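Local coordinates for protein leucine aminopeptidase (Legionella pneumophila, PDB 5GNE) that probably acts as a zinc-dependent aminopeptidase of the M28 family, removing residues from the N-terminal end of peptides, at residues A[262-274]-A[331-343]. Residues are numbered along the deposited sequence; the frame is centred on the assembly and turned at random.
Sequences VMQLDQAGYRANA and PSATTLDDDNPYV. With ZN (zinc ion), chain D.
Pro331 packs one edge of its ring against Met263 and Leu265. Its CD lies 4.0 Å from Met263 CG, and its CG lies 4.1 Å from Leu265 CD2. Phe361 and Leu364 of helix 355-373 also touch this proline.

Further along, Tyr270 carries much of the contact. Its CG is anti to the backbone N (chi1 171°), and the ring lies against Asp339 to Pro341. The amide of Asn340 stacks on one ring face, with the two planes 24° apart. Thr334 CG2 meets the ring edge in plane, 3.6 Å from Tyr270 CD2. Pro341 CD and Tyr342 CE2 lie near the hydroxyl end, and both side chains cross Tyr270 nearly at right angles. Asn340 is held from two sides: OD1 accepts from Tyr342 N in an Asx turn, and ND2 donates to Asp203.

Strands 259-264 and 328-332 are parallel neighbours in the mixed central sheet of the M28 fold. The contact follows the loops that leave their C-terminal ends, where the zinc site lies. One backbone bond ties these loops together, from Ala333 N to Gln267 O, at 3.0 Å. Ala333 CB packs against Gly269 N and Tyr270 O.

Toward the metal, Asp266 binds one zinc ion through OD1 at 2.0 Å and through OD2 at 2.5 Å. His191 and Asp204 complete that site. Ser316 OG, in the second shell, hydrogen-bonds to Asp266 OD2 and probably steadies the carboxylate further. The next side chain, Gln267, crosses Val343 at about a right angle, with OE1 3.6 Å from Val343 CG1. At the exposed end, Asp338 OD2 comes close to Ala272 CB, but this short approach is doubtful.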
ATOM      1  N   VAL A 262       1.913   3.023  10.230  1.00 33.95           N
ATOM      2  CA  VAL A 262       1.934   2.711   8.817  1.00 35.85           C
ATOM      3  C   VAL A 262       0.712   3.328   8.113  1.00 33.58           C
ATOM      4  O   VAL A 262      -0.443   3.156   8.544  1.00 38.44           O
ATOM      5  CB  VAL A 262       1.967   1.171   8.590  1.00 40.32           C
ATOM      6  CG1 VAL A 262       2.012   0.851   7.081  1.00 30.98           C
ATOM      7  CG2 VAL A 262       3.167   0.545   9.300  1.00 28.58           C
ATOM      8  N   MET A 263       0.992   4.063   7.038  1.00 37.64           N
ATOM      9  CA  MET A 263      -0.022   4.604   6.129  1.00 31.83           C
ATOM     10  C   MET A 263       0.021   3.904   4.791  1.00 37.78           C
ATOM     11  O   MET A 263       1.081   3.754   4.200  1.00 33.81           O
ATOM     12  CB  MET A 263       0.190   6.078   5.884  1.00 32.02           C
ATOM     13  CG  MET A 263      -0.848   6.733   4.897  1.00 41.35           C
ATOM     14  SD  MET A 263      -0.676   8.480   4.800  1.00 97.58           S
ATOM     15  CE  MET A 263      -1.657   8.904   6.150  1.00 28.32           C
ATOM     16  N   GLN A 264      -1.148   3.467   4.327  1.00 32.27           N
ATOM     17  CA  GLN A 264      -1.273   2.853   3.012  1.00 31.79           C
ATOM     18  C   GLN A 264      -2.018   3.760   2.084  1.00 39.02           C
ATOM     19  O   GLN A 264      -3.131   4.231   2.393  1.00 38.94           O
ATOM     20  CB  GLN A 264      -1.977   1.506   3.096  1.00 30.49           C
ATOM     21  CG  GLN A 264      -2.298   0.879   1.766  1.00 33.02           C
ATOM     22  CD  GLN A 264      -1.108   0.351   0.998  1.00 38.62           C
ATOM     23  OE1 GLN A 264       0.043   0.481   1.420  1.00 41.49           O
ATOM     24  NE2 GLN A 264      -1.391  -0.265  -0.167  1.00 37.23           N
ATOM     25  N   LEU A 265      -1.407   3.993   0.935  1.00 42.65           N
ATOM     26  CA  LEU A 265      -1.990   4.810  -0.104  1.00 29.47           C
ATOM     27  C   LEU A 265      -2.316   3.931  -1.289  1.00 35.20           C
ATOM     28  O   LEU A 265      -1.451   3.639  -2.107  1.00 43.26           O
ATOM     29  CB  LEU A 265      -1.016   5.913  -0.499  1.00 31.94           C
ATOM     30  CG  LEU A 265      -0.742   6.917   0.633  1.00 36.37           C
ATOM     31  CD1 LEU A 265       0.489   7.751   0.337  1.00 40.54           C
ATOM     32  CD2 LEU A 265      -1.968   7.836   0.841  1.00 28.74           C
ATOM     33  N   ASP A 266      -3.568   3.516  -1.388  1.00 40.20           N
ATOM     34  CA  ASP A 266      -4.011   2.734  -2.515  1.00 42.16           C
ATOM     35  C   ASP A 266      -5.270   3.410  -3.096  1.00 50.36           C
ATOM     36  O   ASP A 266      -6.339   3.382  -2.486  1.00 57.03           O
ATOM     37  CB  ASP A 266      -4.243   1.301  -2.042  1.00 41.37           C
ATOM     38  CG  ASP A 266      -4.330   0.313  -3.161  1.00 50.92           C
ATOM     39  OD1 ASP A 266      -4.301   0.723  -4.340  1.00 50.32           O
ATOM     40  OD2 ASP A 266      -4.388  -0.894  -2.847  1.00 57.97           O
ATOM     41  N   GLN A 267      -5.137   3.937  -4.314  1.00 53.32           N
ATOM     42  CA  GLN A 267      -6.150   4.798  -4.964  1.00 46.66           C
ATOM     43  C   GLN A 267      -6.385   6.096  -4.214  1.00 44.26           C
ATOM     44  O   GLN A 267      -7.236   6.174  -3.323  1.00 40.17           O
ATOM     45  CB  GLN A 267      -7.464   4.071  -5.153  1.00 38.08           C
ATOM     46  CG  GLN A 267      -7.320   2.938  -6.110  1.00 56.07           C
ATOM     47  CD  GLN A 267      -8.441   1.956  -5.980  1.00 62.94           C
ATOM     48  OE1 GLN A 267      -9.605   2.307  -6.154  1.00 71.31           O
ATOM     49  NE2 GLN A 267      -8.104   0.717  -5.675  1.00 64.53           N
ATOM     50  N   ALA A 268      -5.553   7.084  -4.528  1.00 41.59           N
ATOM     51  CA  ALA A 268      -5.650   8.406  -3.916  1.00 46.44           C
ATOM     52  C   ALA A 268      -6.077   9.515  -4.880  1.00 54.05           C
ATOM     53  O   ALA A 268      -5.835  10.692  -4.599  1.00 54.25           O
ATOM     54  CB  ALA A 268      -4.337   8.765  -3.286  1.00 33.26           C
ATOM     55  N   GLY A 269      -6.635   9.159  -6.035  1.00 55.90           N
ATOM     56  CA  GLY A 269      -6.809  10.154  -7.076  1.00 60.66           C
ATOM     57  C   GLY A 269      -8.107  10.275  -7.845  1.00 66.18           C
ATOM     58  O   GLY A 269      -8.236  11.154  -8.693  1.00 68.45           O
ATOM     59  N   TYR A 270      -9.075   9.422  -7.554  1.00 63.14           N
ATOM     60  CA  TYR A 270     -10.308   9.422  -8.317  1.00 53.91           C
ATOM     61  C   TYR A 270     -11.455   9.880  -7.466  1.00 64.81           C
ATOM     62  O   TYR A 270     -11.667   9.368  -6.369  1.00 66.27           O
ATOM     63  CB  TYR A 270     -10.608   8.043  -8.879  1.00 62.33           C
ATOM     64  CG  TYR A 270     -11.989   7.919  -9.504  1.00 66.64           C
ATOM     65  CD1 TYR A 270     -12.240   8.383 -10.781  1.00 72.20           C
ATOM     66  CD2 TYR A 270     -13.034   7.315  -8.818  1.00 67.57           C
ATOM     67  CE1 TYR A 270     -13.492   8.255 -11.368  1.00 73.17           C
ATOM     68  CE2 TYR A 270     -14.291   7.188  -9.391  1.00 74.02           C
ATOM     69  CZ  TYR A 270     -14.511   7.659 -10.665  1.00 75.16           C
ATOM     70  OH  TYR A 270     -15.754   7.530 -11.228  1.00 84.27           O
ATOM     71  N   ARG A 271     -12.193  10.861  -7.972  1.00 67.01           N
ATOM     72  CA  ARG A 271     -13.407  11.269  -7.305  1.00 70.68           C
ATOM     73  C   ARG A 271     -14.610  10.764  -8.066  1.00 67.53           C
ATOM     74  O   ARG A 271     -14.651  10.853  -9.283  1.00 70.59           O
ATOM     75  CB  ARG A 271     -13.482  12.782  -7.146  1.00 72.60           C
ATOM     76  CG  ARG A 271     -12.445  13.325  -6.207  1.00 68.66           C
ATOM     77  CD  ARG A 271     -12.854  14.702  -5.776  1.00 76.87           C
ATOM     78  NE  ARG A 271     -11.835  15.381  -4.987  1.00 69.70           N
ATOM     79  CZ  ARG A 271     -11.716  16.698  -4.935  1.00 74.78           C
ATOM     80  NH1 ARG A 271     -12.568  17.457  -5.610  1.00 83.05           N
ATOM     81  NH2 ARG A 271     -10.772  17.261  -4.197  1.00 76.79           N
ATOM     82  N   ALA A 272     -15.556  10.180  -7.342  1.00 70.75           N
ATOM     83  CA  ALA A 272     -16.790   9.692  -7.944  1.00 78.76           C
ATOM     84  C   ALA A 272     -17.586  10.892  -8.476  1.00 88.05           C
ATOM     85  O   ALA A 272     -18.007  10.906  -9.634  1.00 88.81           O
ATOM     86  CB  ALA A 272     -17.599   8.899  -6.936  1.00 69.89           C
ATOM     87  N   ASN A 273     -17.803  11.881  -7.610  1.00 88.70           N
ATOM     88  CA  ASN A 273     -18.300  13.193  -8.016  1.00 86.61           C
ATOM     89  C   ASN A 273     -17.153  14.194  -7.948  1.00 76.94           C
ATOM     90  O   ASN A 273     -16.674  14.514  -6.864  1.00 60.97           O
ATOM     91  CB  ASN A 273     -19.461  13.638  -7.128  1.00 98.75           C
ATOM     92  CG  ASN A 273     -20.398  12.494  -6.783  1.00107.72           C
ATOM     93  OD1 ASN A 273     -21.109  11.972  -7.646  1.00109.69           O
ATOM     94  ND2 ASN A 273     -20.410  12.101  -5.515  1.00107.35           N
ATOM     95  N   ALA A 274     -16.760  14.727  -9.103  1.00 88.15           N
ATOM     96  CA  ALA A 274     -15.552  15.560  -9.234  1.00 90.47           C
ATOM     97  C   ALA A 274     -15.424  16.774  -8.305  1.00 95.43           C
ATOM     98  O   ALA A 274     -14.364  17.408  -8.280  1.00 97.34           O
ATOM     99  CB  ALA A 274     -15.421  16.031 -10.677  1.00 89.92           C
ATOM    100  N   PRO A 331      -6.180   5.837   4.272  1.00 46.24           N
ATOM    101  CA  PRO A 331      -7.110   6.792   3.637  1.00 39.45           C
ATOM    102  C   PRO A 331      -7.373   6.426   2.166  1.00 43.19           C
ATOM    103  O   PRO A 331      -6.433   6.084   1.436  1.00 42.23           O
ATOM    104  CB  PRO A 331      -6.372   8.131   3.759  1.00 35.08           C
ATOM    105  CG  PRO A 331      -4.910   7.747   3.725  1.00 31.88           C
ATOM    106  CD  PRO A 331      -4.824   6.403   4.436  1.00 34.39           C
ATOM    107  N   SER A 332      -8.626   6.512   1.728  1.00 47.12           N
ATOM    108  CA  SER A 332      -8.974   6.137   0.360  1.00 48.23           C
ATOM    109  C   SER A 332      -9.820   7.180  -0.415  1.00 56.55           C
ATOM    110  O   SER A 332     -10.673   7.864   0.145  1.00 53.80           O
ATOM    111  CB  SER A 332      -9.701   4.802   0.404  1.00 59.57           C
ATOM    112  OG  SER A 332      -9.959   4.333  -0.895  1.00 76.89           O
ATOM    113  N   ALA A 333      -9.580   7.255  -1.723  1.00 51.81           N
ATOM    114  CA  ALA A 333     -10.285   8.155  -2.634  1.00 54.85           C
ATOM    115  C   ALA A 333     -11.799   7.932  -2.725  1.00 59.20           C
ATOM    116  O   ALA A 333     -12.548   8.885  -2.919  1.00 54.02           O
ATOM    117  CB  ALA A 333      -9.664   8.059  -4.038  1.00 50.20           C
ATOM    118  N   THR A 334     -12.243   6.684  -2.588  1.00 63.03           N
ATOM    119  CA  THR A 334     -13.656   6.324  -2.794  1.00 62.44           C
ATOM    120  C   THR A 334     -14.201   5.457  -1.659  1.00 63.67           C
ATOM    121  O   THR A 334     -13.425   4.865  -0.904  1.00 68.91           O
ATOM    122  CB  THR A 334     -13.868   5.564  -4.122  1.00 66.78           C
ATOM    123  OG1 THR A 334     -13.073   4.375  -4.111  1.00 79.40           O
ATOM    124  CG2 THR A 334     -13.457   6.408  -5.312  1.00 71.96           C
ATOM    125  N   THR A 335     -15.526   5.452  -1.497  1.00 74.06           N
ATOM    126  CA  THR A 335     -16.223   4.471  -0.652  1.00 80.66           C
ATOM    127  C   THR A 335     -16.393   3.199  -1.450  1.00 93.96           C
ATOM    128  O   THR A 335     -16.256   3.219  -2.668  1.00105.51           O
ATOM    129  CB  THR A 335     -17.600   4.944  -0.194  1.00 87.10           C
ATOM    130  OG1 THR A 335     -17.528   6.306   0.219  1.00 98.41           O
ATOM    131  CG2 THR A 335     -18.112   4.105   0.980  1.00 84.16           C
ATOM    132  N   LEU A 336     -16.746   2.109  -0.782  1.00 95.82           N
ATOM    133  CA  LEU A 336     -16.970   0.848  -1.469  1.00101.82           C
ATOM    134  C   LEU A 336     -18.226   0.801  -2.367  1.00109.81           C
ATOM    135  O   LEU A 336     -18.331  -0.067  -3.236  1.00116.39           O
ATOM    136  CB  LEU A 336     -17.022  -0.281  -0.442  1.00 90.82           C
ATOM    137  CG  LEU A 336     -17.135  -1.654  -1.082  1.00 86.01           C
ATOM    138  CD1 LEU A 336     -15.951  -1.857  -2.015  1.00 83.16           C
ATOM    139  CD2 LEU A 336     -17.161  -2.711  -0.004  1.00 89.67           C
ATOM    140  N   ASP A 337     -19.165   1.724  -2.197  1.00109.14           N
ATOM    141  CA  ASP A 337     -20.316   1.719  -3.099  1.00115.77           C
ATOM    142  C   ASP A 337     -20.285   2.725  -4.254  1.00112.39           C
ATOM    143  O   ASP A 337     -20.742   2.390  -5.346  1.00122.85           O
ATOM    144  CB  ASP A 337     -21.622   1.842  -2.312  1.00121.29           C
ATOM    145  CG  ASP A 337     -21.763   0.754  -1.262  1.00123.83           C
ATOM    146  OD1 ASP A 337     -21.804  -0.427  -1.664  1.00126.62           O
ATOM    147  OD2 ASP A 337     -21.852   1.067  -0.057  1.00122.71           O
ATOM    148  N   ASP A 338     -19.798   3.944  -4.061  1.00102.58           N
ATOM    149  CA  ASP A 338     -19.578   4.724  -5.263  1.00 95.93           C
ATOM    150  C   ASP A 338     -18.066   4.659  -5.523  1.00 91.63           C
ATOM    151  O   ASP A 338     -17.278   5.462  -5.010  1.00 77.24           O
ATOM    152  CB  ASP A 338     -20.093   6.144  -5.136  1.00 97.04           C
ATOM    153  CG  ASP A 338     -20.473   6.731  -6.486  1.00105.43           C
ATOM    154  OD1 ASP A 338     -20.845   5.932  -7.383  1.00112.11           O
ATOM    155  OD2 ASP A 338     -20.483   7.973  -6.640  1.00108.71           O
ATOM    156  N   ASP A 339     -17.706   3.668  -6.341  1.00 97.17           N
ATOM    157  CA  ASP A 339     -16.345   3.207  -6.609  1.00 92.26           C
ATOM    158  C   ASP A 339     -15.656   3.855  -7.770  1.00 94.27           C
ATOM    159  O   ASP A 339     -16.209   4.702  -8.462  1.00104.66           O
ATOM    160  CB  ASP A 339     -16.357   1.715  -6.946  1.00102.26           C
ATOM    161  CG  ASP A 339     -16.638   0.855  -5.765  1.00114.98           C
ATOM    162  OD1 ASP A 339     -16.489   1.363  -4.639  1.00120.27           O
ATOM    163  OD2 ASP A 339     -17.050  -0.310  -5.965  1.00117.09           O
ATOM    164  N   ASN A 340     -14.405   3.457  -7.950  1.00 86.14           N
ATOM    165  CA  ASN A 340     -13.743   3.643  -9.219  1.00 72.34           C
ATOM    166  C   ASN A 340     -14.102   2.420 -10.072  1.00 72.95           C
ATOM    167  O   ASN A 340     -13.562   1.344  -9.862  1.00 74.91           O
ATOM    168  CB  ASN A 340     -12.240   3.800  -9.035  1.00 69.87           C
ATOM    169  CG  ASN A 340     -11.522   4.088 -10.331  1.00 75.70           C
ATOM    170  OD1 ASN A 340     -12.049   3.866 -11.421  1.00 87.38           O
ATOM    171  ND2 ASN A 340     -10.332   4.641 -10.221  1.00 74.45           N
ATOM    172  N   PRO A 341     -15.031   2.579 -11.029  1.00 77.84           N
ATOM    173  CA  PRO A 341     -15.420   1.443 -11.876  1.00 65.99           C
ATOM    174  C   PRO A 341     -14.336   1.037 -12.861  1.00 67.05           C
ATOM    175  O   PRO A 341     -14.474  -0.000 -13.497  1.00 72.21           O
ATOM    176  CB  PRO A 341     -16.648   1.969 -12.626  1.00 69.75           C
ATOM    177  CG  PRO A 341     -16.412   3.446 -12.717  1.00 73.03           C
ATOM    178  CD  PRO A 341     -15.730   3.822 -11.417  1.00 73.15           C
ATOM    179  N   TYR A 342     -13.275   1.829 -12.984  1.00 68.26           N
ATOM    180  CA  TYR A 342     -12.277   1.572 -14.018  1.00 67.13           C
ATOM    181  C   TYR A 342     -11.038   0.803 -13.548  1.00 64.75           C
ATOM    182  O   TYR A 342     -10.231   0.383 -14.384  1.00 63.90           O
ATOM    183  CB  TYR A 342     -11.817   2.893 -14.644  1.00 69.47           C
ATOM    184  CG  TYR A 342     -12.925   3.853 -15.037  1.00 82.74           C
ATOM    185  CD1 TYR A 342     -13.629   3.695 -16.227  1.00 90.84           C
ATOM    186  CD2 TYR A 342     -13.239   4.942 -14.236  1.00 85.49           C
ATOM    187  CE1 TYR A 342     -14.633   4.592 -16.595  1.00 88.72           C
ATOM    188  CE2 TYR A 342     -14.237   5.835 -14.591  1.00 87.86           C
ATOM    189  CZ  TYR A 342     -14.934   5.659 -15.772  1.00 87.69           C
ATOM    190  OH  TYR A 342     -15.922   6.565 -16.122  1.00 92.26           O
ATOM    191  N   VAL A 343     -10.882   0.601 -12.237  1.00 59.32           N
ATOM    192  CA  VAL A 343      -9.693  -0.090 -11.733  1.00 59.97           C
ATOM    193  C   VAL A 343      -9.560  -1.484 -12.338  1.00 60.78           C
ATOM    194  O   VAL A 343     -10.548  -2.168 -12.559  1.00 57.82           O
ATOM    195  CB  VAL A 343      -9.691  -0.187 -10.188  1.00 58.35           C
ATOM    196  CG1 VAL A 343      -9.525   1.206  -9.575  1.00 53.65           C
ATOM    197  CG2 VAL A 343     -10.970  -0.860  -9.687  1.00 47.20           C
TER
HETATM  198 ZN    ZN D 402      -4.556  -0.978  -5.336  1.00 86.19          ZN